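Local coordinates for protein fatty acid CoA ligase (PDB 6SQ8) that belongs to the ANL superfamily of AMP-binding enzymes and holds adenosine monophosphate in its pocket, at residues Trp61-Leu66 with Ile200-Leu205. Numbering follows the deposited sequence.
Sequences WRAIAL and IPLSDL. With EQ2 (1-ethanoyl-9~{H}-pyrido[3,4-b]indole-3-carboxylic acid), chain F.
A small, buried, wholly apolar contact sets L202, at the bend of the loop between strand 195-198 and helix 205-215, against the N-terminal part of helix 61-72. One methyl group does the touching from the loop side: L202 CD1 lies 3.8 Å from I64 CG1 and 4.2 Å from A63 CB. With CG anti to its own carbonyl carbon (chi1 -77°) and an extended chi2, the leucine carries CD1 toward the helix and meets I64 at a slant, spanning a gap between backbones whose nearest CA atoms, those of I64 and L202, are 7.4 Å apart. A63 probably suits the spot because its small side chain leaves room for the methyl, while I64 offers the flank of its CG1 branch and also packs on V220 and L222 of strand 219-222. No hydrogen bond links 61-66 to 200-205; instead N59, just before the helix, bonds to I200 O and L202 N, holding the loop backbone beside L202. P201 to D204 form a type I beta turn, in which S203 OG donates to D204 OD2 over 3.1 Å, from above the carboxylate plane; that same oxygen forms a salt bridge with R81. Beyond the turn, L205 starts the next helix and lays CD1 3.5 Å from N2 of 1-ethanoyl-9H-pyrido[3,4-b]indole-3-carboxylic acid. The loop thus runs from this buried apolar contact to the ligand pocket of an AMP-binding, ANL-type domain.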
loop_
_atom_site.group_PDB
_atom_site.type_symbol
_atom_site.label_atom_id
_atom_site.label_comp_id
_atom_site.label_asym_id
_atom_site.label_seq_id
_atom_site.Cartn_x
_atom_site.Cartn_y
_atom_site.Cartn_z
ATOM N N TRP A 61 10.645 -16.446 2.155
ATOM C CA TRP A 61 11.892 -15.770 2.427
ATOM C C TRP A 61 12.772 -15.708 1.176
ATOM O O TRP A 61 13.571 -14.794 1.019
ATOM C CB TRP A 61 12.615 -16.425 3.598
ATOM C CG TRP A 61 13.258 -17.745 3.314
ATOM C CD1 TRP A 61 12.743 -18.979 3.569
ATOM C CD2 TRP A 61 14.576 -17.963 2.800
ATOM N NE1 TRP A 61 13.645 -19.953 3.242
ATOM C CE2 TRP A 61 14.779 -19.359 2.769
ATOM C CE3 TRP A 61 15.603 -17.123 2.351
ATOM C CZ2 TRP A 61 15.960 -19.928 2.297
ATOM C CZ3 TRP A 61 16.772 -17.689 1.883
ATOM C CH2 TRP A 61 16.945 -19.072 1.863
ATOM N N ARG A 62 12.623 -16.676 0.280
ATOM C CA ARG A 62 13.411 -16.679 -0.946
ATOM C C ARG A 62 12.970 -15.525 -1.857
ATOM O O ARG A 62 13.767 -14.997 -2.616
ATOM C CB ARG A 62 13.331 -18.027 -1.667
ATOM C CG ARG A 62 14.253 -19.093 -1.082
ATOM C CD ARG A 62 14.154 -20.395 -1.877
ATOM N NE ARG A 62 14.982 -21.459 -1.309
ATOM C CZ ARG A 62 14.658 -22.157 -0.222
ATOM N NH1 ARG A 62 13.519 -21.940 0.411
ATOM N NH2 ARG A 62 15.494 -23.057 0.256
ATOM N N ALA A 63 11.709 -15.122 -1.766
ATOM C CA ALA A 63 11.201 -14.041 -2.605
ATOM C C ALA A 63 11.811 -12.695 -2.185
ATOM O O ALA A 63 11.887 -11.758 -3.000
ATOM C CB ALA A 63 9.689 -14.004 -2.568
ATOM N N ILE A 64 12.197 -12.602 -0.909
ATOM C CA ILE A 64 12.895 -11.448 -0.353
ATOM C C ILE A 64 14.270 -11.327 -1.035
ATOM O O ILE A 64 14.661 -10.209 -1.494
ATOM C CB ILE A 64 13.010 -11.553 1.188
ATOM C CG1 ILE A 64 11.646 -11.430 1.861
ATOM C CG2 ILE A 64 13.987 -10.533 1.737
ATOM C CD1 ILE A 64 11.687 -11.560 3.359
ATOM N N ALA A 65 14.981 -12.469 -1.087
ATOM C CA ALA A 65 16.281 -12.616 -1.737
ATOM C C ALA A 65 16.167 -12.290 -3.228
ATOM O O ALA A 65 17.063 -11.662 -3.792
ATOM C CB ALA A 65 16.810 -14.011 -1.527
ATOM N N LEU A 66 15.080 -12.740 -3.866
ATOM C CA LEU A 66 14.946 -12.607 -5.310
ATOM C C LEU A 66 14.912 -11.119 -5.680
ATOM O O LEU A 66 15.564 -10.711 -6.627
ATOM C CB LEU A 66 13.693 -13.337 -5.808
ATOM C CG LEU A 66 13.371 -13.162 -7.296
ATOM C CD1 LEU A 66 14.513 -13.676 -8.141
ATOM C CD2 LEU A 66 12.081 -13.861 -7.687
ATOM N N ILE A 200 1.151 -8.528 4.393
ATOM C CA ILE A 200 0.753 -8.002 3.102
ATOM C C ILE A 200 1.682 -8.583 2.043
ATOM O O ILE A 200 2.785 -8.986 2.359
ATOM C CB ILE A 200 0.740 -6.461 3.084
ATOM C CG1 ILE A 200 2.130 -5.861 3.292
ATOM C CG2 ILE A 200 -0.258 -5.928 4.086
ATOM C CD1 ILE A 200 2.138 -4.348 3.385
ATOM N N PRO A 201 1.274 -8.654 0.760
ATOM C CA PRO A 201 2.066 -9.336 -0.252
ATOM C C PRO A 201 3.446 -8.693 -0.444
ATOM O O PRO A 201 3.553 -7.461 -0.469
ATOM C CB PRO A 201 1.236 -9.167 -1.538
ATOM C CG PRO A 201 -0.161 -8.895 -1.055
ATOM C CD PRO A 201 0.031 -8.093 0.207
ATOM N N LEU A 202 4.480 -9.543 -0.599
ATOM C CA LEU A 202 5.855 -9.117 -0.849
ATOM C C LEU A 202 6.006 -8.487 -2.240
ATOM O O LEU A 202 7.047 -7.890 -2.527
ATOM C CB LEU A 202 6.779 -10.326 -0.711
ATOM C CG LEU A 202 7.100 -10.760 0.721
ATOM C CD1 LEU A 202 8.059 -11.967 0.720
ATOM C CD2 LEU A 202 7.678 -9.598 1.538
ATOM N N SER A 203 4.993 -8.621 -3.101
ATOM C CA SER A 203 5.046 -8.087 -4.454
ATOM C C SER A 203 4.984 -6.547 -4.479
ATOM O O SER A 203 5.419 -5.950 -5.466
ATOM C CB SER A 203 3.944 -8.671 -5.286
ATOM O OG SER A 203 2.680 -8.375 -4.717
ATOM N N ASP A 204 4.442 -5.901 -3.428
ATOM C CA ASP A 204 4.302 -4.417 -3.395
ATOM C C ASP A 204 4.880 -3.863 -2.086
ATOM O O ASP A 204 6.011 -4.163 -1.758
ATOM C CB ASP A 204 2.861 -4.014 -3.698
ATOM C CG ASP A 204 2.425 -4.476 -5.077
ATOM O OD1 ASP A 204 2.810 -3.827 -6.062
ATOM O OD2 ASP A 204 1.718 -5.502 -5.151
ATOM N N LEU A 205 4.125 -3.037 -1.362
ATOM C CA LEU A 205 4.668 -2.344 -0.202
ATOM C C LEU A 205 5.331 -3.333 0.765
ATOM O O LEU A 205 6.373 -3.038 1.337
ATOM C CB LEU A 205 3.572 -1.560 0.514
ATOM C CG LEU A 205 4.003 -0.875 1.805
ATOM C CD1 LEU A 205 5.141 0.095 1.534
ATOM C CD2 LEU A 205 2.823 -0.151 2.447
HETATM C C1 EQ2 F . 2.533 4.059 3.174
HETATM C C2 EQ2 F . 1.351 3.561 2.417
HETATM O O1 EQ2 F . 0.332 3.285 3.023
HETATM C C3 EQ2 F . 1.448 3.352 0.929
HETATM N N1 EQ2 F . 0.292 3.246 0.262
HETATM C C4 EQ2 F . 0.297 3.034 -1.063
HETATM C C5 EQ2 F . -1.042 2.879 -1.750
HETATM O O2 EQ2 F . -2.078 3.018 -1.064
HETATM O O3 EQ2 F . -0.997 2.576 -2.955
HETATM C C6 EQ2 F . 1.471 2.910 -1.796
HETATM C C7 EQ2 F . 2.682 3.018 -1.137
HETATM C C8 EQ2 F . 4.061 2.965 -1.543
HETATM C C9 EQ2 F . 4.722 2.778 -2.754
HETATM C C10 EQ2 F . 6.100 2.793 -2.773
HETATM C C11 EQ2 F . 6.832 2.990 -1.605
HETATM C C12 EQ2 F . 6.214 3.191 -0.394
HETATM C C13 EQ2 F . 4.822 3.173 -0.378
HETATM N N2 EQ2 F . 3.964 3.336 0.693
HETATM C C14 EQ2 F . 2.675 3.247 0.253
#